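Local structure of N-terminal domain of PorA (28-171) (Porphyromonas gingivalis ATCC 33277, 6KJK) at residues Met34-Met39 with Glu90-Arg95; Lys56-Gly61 with Thr106-Phe111. The protein is a cargo of the type IX secretion system that affects PorXY-SigP signalling, and the chain here is its N-terminal, all-beta domain. One frame throughout, in Å; residues are numbered along the deposited sequence.

How the interactions relate
Both contacts are antiparallel strand pairs, one in each of the two sheets that pack together. Interaction 1 pairs strands 31-42 and 90-99; interaction 2 pairs strands 48-58 and 105-115, so their strands alternate along the chain. Their centres lie about 15 Å apart, yet the sheets touch directly: Leu-92 packs on Phe-111 and Leu-94 on Phe-109. Each pair turns large apolar side chains (Phe-36, Leu-92 and Leu-94; Phe-109) to the inside, while the other face is mixed. Interaction 1, nearer the chain centre, puts two cationic side chains and a water outside, whereas interaction 2 lies where its first strand ends, with exposed Lys-56 and Glu-58 and a buried Thr-110 on its other face.

Interaction 1: Met34-Met39 with Glu90-Arg95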
ATOM      1  N   MET A  34       5.179  -9.153   5.977  1.00 12.86           N
ATOM      2  CA  MET A  34       4.400  -8.134   6.658  1.00 12.81           C
ATOM      3  C   MET A  34       3.355  -7.624   5.683  1.00 12.39           C
ATOM      4  O   MET A  34       3.593  -7.586   4.469  1.00 12.92           O
ATOM      5  CB  MET A  34       5.299  -6.990   7.127  1.00 12.78           C
ATOM      6  CG  MET A  34       6.406  -7.527   8.026  1.00 13.28           C
ATOM      7  SD  MET A  34       7.526  -6.289   8.685  1.00 13.91           S
ATOM      8  CE  MET A  34       6.455  -5.516   9.901  1.00 15.14           C
ATOM      9  N   LYS A  35       2.183  -7.241   6.184  1.00 11.93           N
ATOM     10  CA  LYS A  35       1.101  -6.875   5.276  1.00 11.89           C
ATOM     11  C   LYS A  35       0.354  -5.650   5.755  1.00 13.41           C
ATOM     12  O   LYS A  35      -0.089  -5.597   6.909  1.00 15.47           O
ATOM     13  CB  LYS A  35       0.137  -8.036   5.110  1.00 16.53           C
ATOM     14  CG  LYS A  35      -1.017  -7.741   4.184  1.00 21.80           C
ATOM     15  CD  LYS A  35      -1.950  -8.930   4.222  1.00 33.01           C
ATOM     16  CE  LYS A  35      -2.522  -9.254   2.867  1.00 43.41           C
ATOM     17  NZ  LYS A  35      -3.873  -9.886   2.981  1.00 46.77           N
ATOM     18  N   PHE A  36       0.175  -4.690   4.860  1.00 11.07           N
ATOM     19  CA  PHE A  36      -0.736  -3.567   5.042  1.00 12.01           C
ATOM     20  C   PHE A  36      -2.037  -3.873   4.326  1.00 10.86           C
ATOM     21  O   PHE A  36      -2.037  -4.384   3.202  1.00 10.94           O
ATOM     22  CB  PHE A  36      -0.107  -2.313   4.417  1.00 11.55           C
ATOM     23  CG  PHE A  36      -1.060  -1.169   4.256  1.00 10.99           C
ATOM     24  CD1 PHE A  36      -1.241  -0.260   5.276  1.00 12.62           C
ATOM     25  CD2 PHE A  36      -1.802  -1.009   3.109  1.00 12.12           C
ATOM     26  CE1 PHE A  36      -2.120   0.783   5.143  1.00 13.22           C
ATOM     27  CE2 PHE A  36      -2.692   0.032   2.970  1.00 14.31           C
ATOM     28  CZ  PHE A  36      -2.841   0.942   3.993  1.00 13.30           C
ATOM     29  N   LYS A  37      -3.149  -3.572   4.991  1.00 11.26           N
ATOM     30  CA  LYS A  37      -4.472  -3.765   4.413  1.00 11.08           C
ATOM     31  C   LYS A  37      -5.305  -2.515   4.638  1.00 10.15           C
ATOM     32  O   LYS A  37      -5.330  -1.967   5.747  1.00 12.25           O
ATOM     33  CB  LYS A  37      -5.216  -4.961   5.056  1.00 13.87           C
ATOM     34  CG  LYS A  37      -4.714  -6.336   4.596  1.00 27.66           C
ATOM     35  CD  LYS A  37      -5.403  -7.430   5.409  1.00 32.08           C
ATOM     36  CE  LYS A  37      -6.885  -7.480   5.063  1.00 37.52           C
ATOM     37  NZ  LYS A  37      -7.480  -8.828   5.298  1.00 42.05           N
ATOM     38  N   GLY A  38      -6.012  -2.093   3.610  1.00  9.84           N
ATOM     39  CA  GLY A  38      -6.910  -0.973   3.737  1.00 11.62           C
ATOM     40  C   GLY A  38      -7.925  -1.012   2.623  1.00 10.59           C
ATOM     41  O   GLY A  38      -8.115  -2.040   1.958  1.00 10.21           O
ATOM     42  N   MET A  39      -8.615   0.101   2.445  1.00 11.27           N
ATOM     43  CA  MET A  39      -9.657   0.251   1.437  0.56 10.70           C
ATOM     44  C   MET A  39      -9.503   1.621   0.799  1.00 12.85           C
ATOM     45  O   MET A  39      -9.224   2.605   1.509  1.00 15.21           O
ATOM     46  CB  MET A  39     -11.063   0.220   2.075  0.56 14.75           C
ATOM     47  CG  MET A  39     -11.418  -1.082   2.776  0.56 16.37           C
ATOM     48  SD  MET A  39     -11.784  -2.441   1.647  0.56 15.02           S
ATOM     49  CE  MET A  39     -12.741  -1.587   0.467  0.56 16.90           C
ATOM     50  N   GLU A  90     -12.701  -0.248  -2.524  1.00 13.82           N
ATOM     51  CA  GLU A  90     -11.932  -1.289  -3.144  1.00 12.43           C
ATOM     52  C   GLU A  90     -10.820  -1.723  -2.189  1.00 11.60           C
ATOM     53  O   GLU A  90     -10.023  -0.875  -1.747  1.00 11.77           O
ATOM     54  CB  GLU A  90     -11.326  -0.803  -4.431  1.00 13.65           C
ATOM     55  CG  GLU A  90     -10.528  -1.873  -5.162  1.00 14.45           C
ATOM     56  CD  GLU A  90     -11.405  -2.976  -5.774  1.00 15.03           C
ATOM     57  OE1 GLU A  90     -12.560  -3.164  -5.332  1.00 18.72           O
ATOM     58  OE2 GLU A  90     -10.898  -3.657  -6.697  1.00 19.13           O
ATOM     59  N   PRO A  91     -10.707  -3.000  -1.878  1.00 10.10           N
ATOM     60  CA  PRO A  91      -9.598  -3.436  -1.012  1.00 10.66           C
ATOM     61  C   PRO A  91      -8.242  -3.096  -1.605  1.00  9.76           C
ATOM     62  O   PRO A  91      -8.022  -3.149  -2.818  1.00 10.17           O
ATOM     63  CB  PRO A  91      -9.787  -4.960  -0.932  1.00 11.34           C
ATOM     64  CG  PRO A  91     -11.257  -5.152  -1.181  1.00 12.88           C
ATOM     65  CD  PRO A  91     -11.654  -4.097  -2.164  1.00 12.47           C
ATOM     66  N   LEU A  92      -7.316  -2.777  -0.721  1.00  9.81           N
ATOM     67  CA  LEU A  92      -5.950  -2.429  -1.039  1.00  8.94           C
ATOM     68  C   LEU A  92      -5.057  -3.200  -0.090  1.00 10.20           C
ATOM     69  O   LEU A  92      -5.262  -3.163   1.128  1.00 10.68           O
ATOM     70  CB  LEU A  92      -5.744  -0.927  -0.773  1.00 10.36           C
ATOM     71  CG  LEU A  92      -4.314  -0.424  -0.816  1.00  9.22           C
ATOM     72  CD1 LEU A  92      -3.667  -0.641  -2.201  1.00 12.09           C
ATOM     73  CD2 LEU A  92      -4.299   1.047  -0.410  1.00 12.13           C
ATOM     74  N   SER A  93      -4.062  -3.893  -0.618  1.00  8.84           N
ATOM     75  CA  SER A  93      -3.091  -4.515   0.264  1.00  9.85           C
ATOM     76  C   SER A  93      -1.690  -4.377  -0.305  1.00  9.65           C
ATOM     77  O   SER A  93      -1.486  -4.285  -1.522  1.00  9.54           O
ATOM     78  CB  SER A  93      -3.391  -5.970   0.577  1.00 12.49           C
ATOM     79  OG  SER A  93      -3.282  -6.770  -0.564  1.00 14.67           O
ATOM     80  N   LEU A  94      -0.715  -4.383   0.594  1.00  9.38           N
ATOM     81  CA  LEU A  94       0.688  -4.370   0.206  1.00  9.01           C
ATOM     82  C   LEU A  94       1.422  -5.347   1.101  1.00  9.63           C
ATOM     83  O   LEU A  94       1.397  -5.191   2.328  1.00 10.99           O
ATOM     84  CB  LEU A  94       1.269  -2.956   0.367  1.00  9.88           C
ATOM     85  CG  LEU A  94       2.733  -2.777  -0.028  1.00 10.06           C
ATOM     86  CD1 LEU A  94       2.916  -3.034  -1.506  1.00 10.93           C
ATOM     87  CD2 LEU A  94       3.220  -1.372   0.345  1.00 12.67           C
ATOM     88  N   ARG A  95       2.044  -6.346   0.509  1.00 10.68           N
ATOM     89  CA  ARG A  95       2.784  -7.341   1.249  1.00 10.62           C
ATOM     90  C   ARG A  95       4.267  -7.095   1.020  1.00 11.76           C
ATOM     91  O   ARG A  95       4.709  -6.892  -0.123  1.00 13.68           O
ATOM     92  CB  ARG A  95       2.420  -8.718   0.714  1.00 12.98           C
ATOM     93  CG  ARG A  95       1.082  -9.244   1.192  1.00 20.19           C
ATOM     94  CD  ARG A  95       0.795 -10.549   0.452  1.00 26.78           C
ATOM     95  NE  ARG A  95      -0.281 -11.366   1.015  1.00 39.61           N
ATOM     96  CZ  ARG A  95      -1.550 -11.301   0.624  1.00 44.15           C
ATOM     97  NH1 ARG A  95      -1.917 -10.425  -0.308  1.00 44.75           N
ATOM     98  NH2 ARG A  95      -2.462 -12.092   1.180  1.00 50.84           N
TER
HETATM   99  O   HOH W   1      -4.691  -8.955  -0.284  1.00 33.98           O
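This is an antiparallel strand pair inside one sheet of the domain: Phe-36 faces Leu-94 and Gly-38 faces Leu-92 as hydrogen-bonded pairs, and the strand axes run at 163° to each other. Four N-H...O bonds close the ladder, among them Phe-36 N to Leu-94 O at 2.9 Å and Gly-38 N to Leu-92 O at 2.8 Å. Leu-92 N returns a bond to Gly-38 O.

On the inner face Phe-36 CG is anti to the backbone N (chi1 167°), and ring atom CE2 meets Leu-92 CD2 at 3.9 Å, with the methyl at the ring edge. Gly-38 has no side chain beside this ring. Ile-129 touches Phe-36 from the facing sheet, where Phe-111 also meets Leu-92.

The other face carries the charges. Lys-35 and Arg-95 lie side by side and point the same way; Lys-35 CE sits over the centre of the guanidinium, 3.2 Å above its plane. Lys-35 NZ is 3.2 Å from Arg-95 NH2, a close approach of two donors that should be mutually repulsive. A water sits among the three groups: Arg-95 NH1 donates to it, Ser-93 OG is hydrogen-bonded to it at 2.6 Å, and Lys-35 NZ adds a weak bond. At the far end of the pair, in the conformer described here, Met-39 reaches the Glu-90 to Pro-91 junction.

Strand 64-69 flanks 90-95 on its other edge, with Cys-68, half of the disulfide to Cys-72, bonded through its backbone to Ser-93. A two-faced ladder of this kind has apolar side chains inward and the cationic pair outward, as in a beta-sandwich.

Interaction 2: Lys56-Gly61 with Thr106-Phe111; sequences KQEMIG and TGAFTF
Met-59 and Phe-109 cross at about a right angle, Met-59 CG coming to 3.5 Å from Phe-109 CZ. The sulfur stands beside the ring edge, Met-59 SD 5.0 Å from the centroid of the Phe-109 ring, which makes this a Met-aromatic contact. Gln-57 adds its CB at 3.8 Å from Phe-109 CD2; with CG wedged between the backbone N and the carbonyl carbon (chi1 47°), the rest of that side chain then leads away from the strand pair.

On the reverse face Lys-56 bends over Thr-110, touching Thr-110 OG1 through its carbon CE at 3.0 Å, and Glu-58 OE2 lies 3.5 Å from the methyl CB of Ala-108. The hydrogen-bond partner of the Thr-110 hydroxyl is Asn-128 OD1 in the next strand.

Behind these side chains the backbones fix the register. Glu-58 and Ala-108 bond in both directions: Glu-58 N reaches Ala-108 O at 2.8 Å, and Ala-108 N returns to Glu-58 O at 2.9 Å. Thr-110 N to Lys-56 O, at 3.1 Å, is longer. Beyond Glu-58 the first segment leaves the strand, and Ile-60 N is held by the hydroxyl of Tyr-96.

Further out, Phe-65 and Tyr-96 bring their rings to Phe-109, the tyrosine edge-to-face, and Leu-94 packs on it from the opposing sheet. Phe-109 is therefore gripped by sulfur, aromatic and aliphatic neighbours, and dispersion probably dominates its burial, while Lys-56, Glu-58 and Thr-110 put polar groups on the reverse face and the Gln-57 side chain ends away from the pair.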
ATOM      1  N   LYS A  56       7.060   5.378  -3.974  1.00 10.69           N
ATOM      2  CA  LYS A  56       8.365   5.339  -3.313  1.00 13.40           C
ATOM      3  C   LYS A  56       8.490   3.970  -2.679  1.00 12.02           C
ATOM      4  O   LYS A  56       7.504   3.458  -2.126  1.00 11.73           O
ATOM      5  CB  LYS A  56       8.405   6.362  -2.169  1.00 15.26           C
ATOM      6  CG  LYS A  56       8.088   7.821  -2.561  1.00 29.62           C
ATOM      7  CD  LYS A  56       8.092   8.710  -1.305  1.00 29.59           C
ATOM      8  CE  LYS A  56       6.836   9.586  -1.133  1.00 36.50           C
ATOM      9  NZ  LYS A  56       7.132  11.055  -1.044  1.00 42.30           N
ATOM     10  N   GLN A  57       9.690   3.381  -2.738  1.00 11.32           N
ATOM     11  CA  GLN A  57       9.910   2.061  -2.166  1.00 11.19           C
ATOM     12  C   GLN A  57      11.308   1.987  -1.560  1.00 12.57           C
ATOM     13  O   GLN A  57      12.317   2.281  -2.218  1.00 14.67           O
ATOM     14  CB  GLN A  57       9.765   0.968  -3.225  1.00 11.64           C
ATOM     15  CG  GLN A  57      10.523   1.271  -4.543  1.00 14.52           C
ATOM     16  CD  GLN A  57      10.566   0.081  -5.459  1.00 16.69           C
ATOM     17  OE1 GLN A  57      11.233  -0.909  -5.168  1.00 15.87           O
ATOM     18  NE2 GLN A  57       9.832   0.155  -6.562  1.00 23.26           N
ATOM     19  N   GLU A  58      11.387   1.584  -0.317  1.00 10.52           N
ATOM     20  CA  GLU A  58      12.653   1.432   0.404  1.00 11.40           C
ATOM     21  C   GLU A  58      12.622   0.078   1.082  1.00 12.28           C
ATOM     22  O   GLU A  58      11.716  -0.185   1.896  1.00 12.18           O
ATOM     23  CB  GLU A  58      12.777   2.536   1.453  1.00 14.16           C
ATOM     24  CG  GLU A  58      12.444   3.931   0.885  1.00 24.22           C
ATOM     25  CD  GLU A  58      12.907   5.106   1.742  1.00 40.68           C
ATOM     26  OE1 GLU A  58      13.844   5.820   1.321  1.00 50.00           O
ATOM     27  OE2 GLU A  58      12.314   5.339   2.817  1.00 43.56           O
ATOM     28  N   MET A  59      13.556  -0.785   0.743  1.00 10.77           N
ATOM     29  CA  MET A  59      13.542  -2.162   1.206  1.00 12.53           C
ATOM     30  C   MET A  59      14.949  -2.587   1.581  1.00 11.11           C
ATOM     31  O   MET A  59      15.945  -2.077   1.049  1.00 13.26           O
ATOM     32  CB  MET A  59      13.019  -3.116   0.116  1.00 11.34           C
ATOM     33  CG  MET A  59      11.588  -2.806  -0.373  1.00 13.03           C
ATOM     34  SD  MET A  59      10.858  -4.097  -1.395  1.00 12.48           S
ATOM     35  CE  MET A  59      11.752  -3.859  -2.924  1.00 13.63           C
ATOM     36  N   ILE A  60      15.028  -3.570   2.448  1.00 11.86           N
ATOM     37  CA  ILE A  60      16.286  -4.298   2.607  1.00 14.15           C
ATOM     38  C   ILE A  60      16.603  -5.048   1.308  1.00 15.64           C
ATOM     39  O   ILE A  60      15.764  -5.254   0.433  1.00 16.61           O
ATOM     40  CB  ILE A  60      16.154  -5.227   3.833  1.00 16.51           C
ATOM     41  CG1 ILE A  60      17.536  -5.613   4.363  1.00 17.51           C
ATOM     42  CG2 ILE A  60      15.339  -6.468   3.510  1.00 16.17           C
ATOM     43  CD1 ILE A  60      17.483  -6.166   5.726  1.00 24.95           C
ATOM     44  N   GLY A  61      17.882  -5.399   1.139  1.00 14.90           N
ATOM     45  CA  GLY A  61      18.391  -5.749  -0.193  1.00 20.99           C
ATOM     46  C   GLY A  61      17.575  -6.772  -0.975  1.00 19.91           C
ATOM     47  O   GLY A  61      17.233  -6.561  -2.145  1.00 23.73           O
ATOM     48  N   THR A 106      13.420  -0.966   8.765  1.00 15.87           N
ATOM     49  CA  THR A 106      12.142  -0.425   8.317  1.00 16.68           C
ATOM     50  C   THR A 106      12.088  -0.464   6.796  1.00 17.02           C
ATOM     51  O   THR A 106      12.961   0.100   6.123  1.00 20.17           O
ATOM     52  CB  THR A 106      11.968   1.012   8.811  1.00 19.74           C
ATOM     53  OG1 THR A 106      12.057   1.044  10.249  1.00 22.90           O
ATOM     54  CG2 THR A 106      10.615   1.545   8.386  1.00 19.15           C
ATOM     55  N   GLY A 107      11.098  -1.166   6.248  1.00 13.56           N
ATOM     56  CA  GLY A 107      10.718  -0.992   4.839  1.00 14.48           C
ATOM     57  C   GLY A 107       9.719   0.152   4.777  1.00 12.32           C
ATOM     58  O   GLY A 107       8.890   0.301   5.669  1.00 17.38           O
ATOM     59  N   ALA A 108       9.825   1.002   3.786  1.00 11.66           N
ATOM     60  CA  ALA A 108       8.963   2.175   3.705  1.00 12.46           C
ATOM     61  C   ALA A 108       8.453   2.332   2.280  1.00 12.15           C
ATOM     62  O   ALA A 108       9.234   2.228   1.317  1.00 12.35           O
ATOM     63  CB  ALA A 108       9.713   3.441   4.139  1.00 15.30           C
ATOM     64  N   PHE A 109       7.149   2.574   2.147  1.00 10.09           N
ATOM     65  CA  PHE A 109       6.513   2.698   0.855  1.00 10.28           C
ATOM     66  C   PHE A 109       5.549   3.862   0.896  1.00 11.19           C
ATOM     67  O   PHE A 109       5.022   4.213   1.961  1.00 12.60           O
ATOM     68  CB  PHE A 109       5.724   1.424   0.521  1.00 10.63           C
ATOM     69  CG  PHE A 109       6.601   0.191   0.434  1.00  9.62           C
ATOM     70  CD1 PHE A 109       6.895  -0.560   1.559  1.00 10.82           C
ATOM     71  CD2 PHE A 109       7.154  -0.195  -0.788  1.00 10.83           C
ATOM     72  CE1 PHE A 109       7.689  -1.696   1.449  1.00 11.86           C
ATOM     73  CE2 PHE A 109       7.919  -1.316  -0.880  1.00 12.24           C
ATOM     74  CZ  PHE A 109       8.187  -2.073   0.220  1.00 10.34           C
ATOM     75  N   THR A 110       5.284   4.432  -0.264  1.00 10.05           N
ATOM     76  CA  THR A 110       4.182   5.377  -0.409  1.00 10.39           C
ATOM     77  C   THR A 110       3.267   4.833  -1.482  1.00 10.12           C
ATOM     78  O   THR A 110       3.742   4.387  -2.529  1.00 10.91           O
ATOM     79  CB  THR A 110       4.687   6.779  -0.763  1.00 11.40           C
ATOM     80  OG1 THR A 110       5.545   7.240   0.292  1.00 13.34           O
ATOM     81  CG2 THR A 110       3.533   7.763  -0.946  1.00 12.14           C
ATOM     82  N   PHE A 111       1.970   4.846  -1.216  1.00  9.63           N
ATOM     83  CA  PHE A 111       0.952   4.462  -2.183  1.00  9.93           C
ATOM     84  C   PHE A 111       0.110   5.695  -2.457  1.00  8.72           C
ATOM     85  O   PHE A 111      -0.375   6.346  -1.505  1.00 10.49           O
ATOM     86  CB  PHE A 111       0.076   3.347  -1.622  1.00 10.77           C
ATOM     87  CG  PHE A 111      -1.116   3.047  -2.488  1.00 10.61           C
ATOM     88  CD1 PHE A 111      -1.022   2.167  -3.565  1.00 10.68           C
ATOM     89  CD2 PHE A 111      -2.326   3.679  -2.250  1.00 10.85           C
ATOM     90  CE1 PHE A 111      -2.147   1.895  -4.360  1.00 11.85           C
ATOM     91  CE2 PHE A 111      -3.447   3.431  -3.045  1.00 12.66           C
ATOM     92  CZ  PHE A 111      -3.347   2.533  -4.080  1.00 12.93           C
TER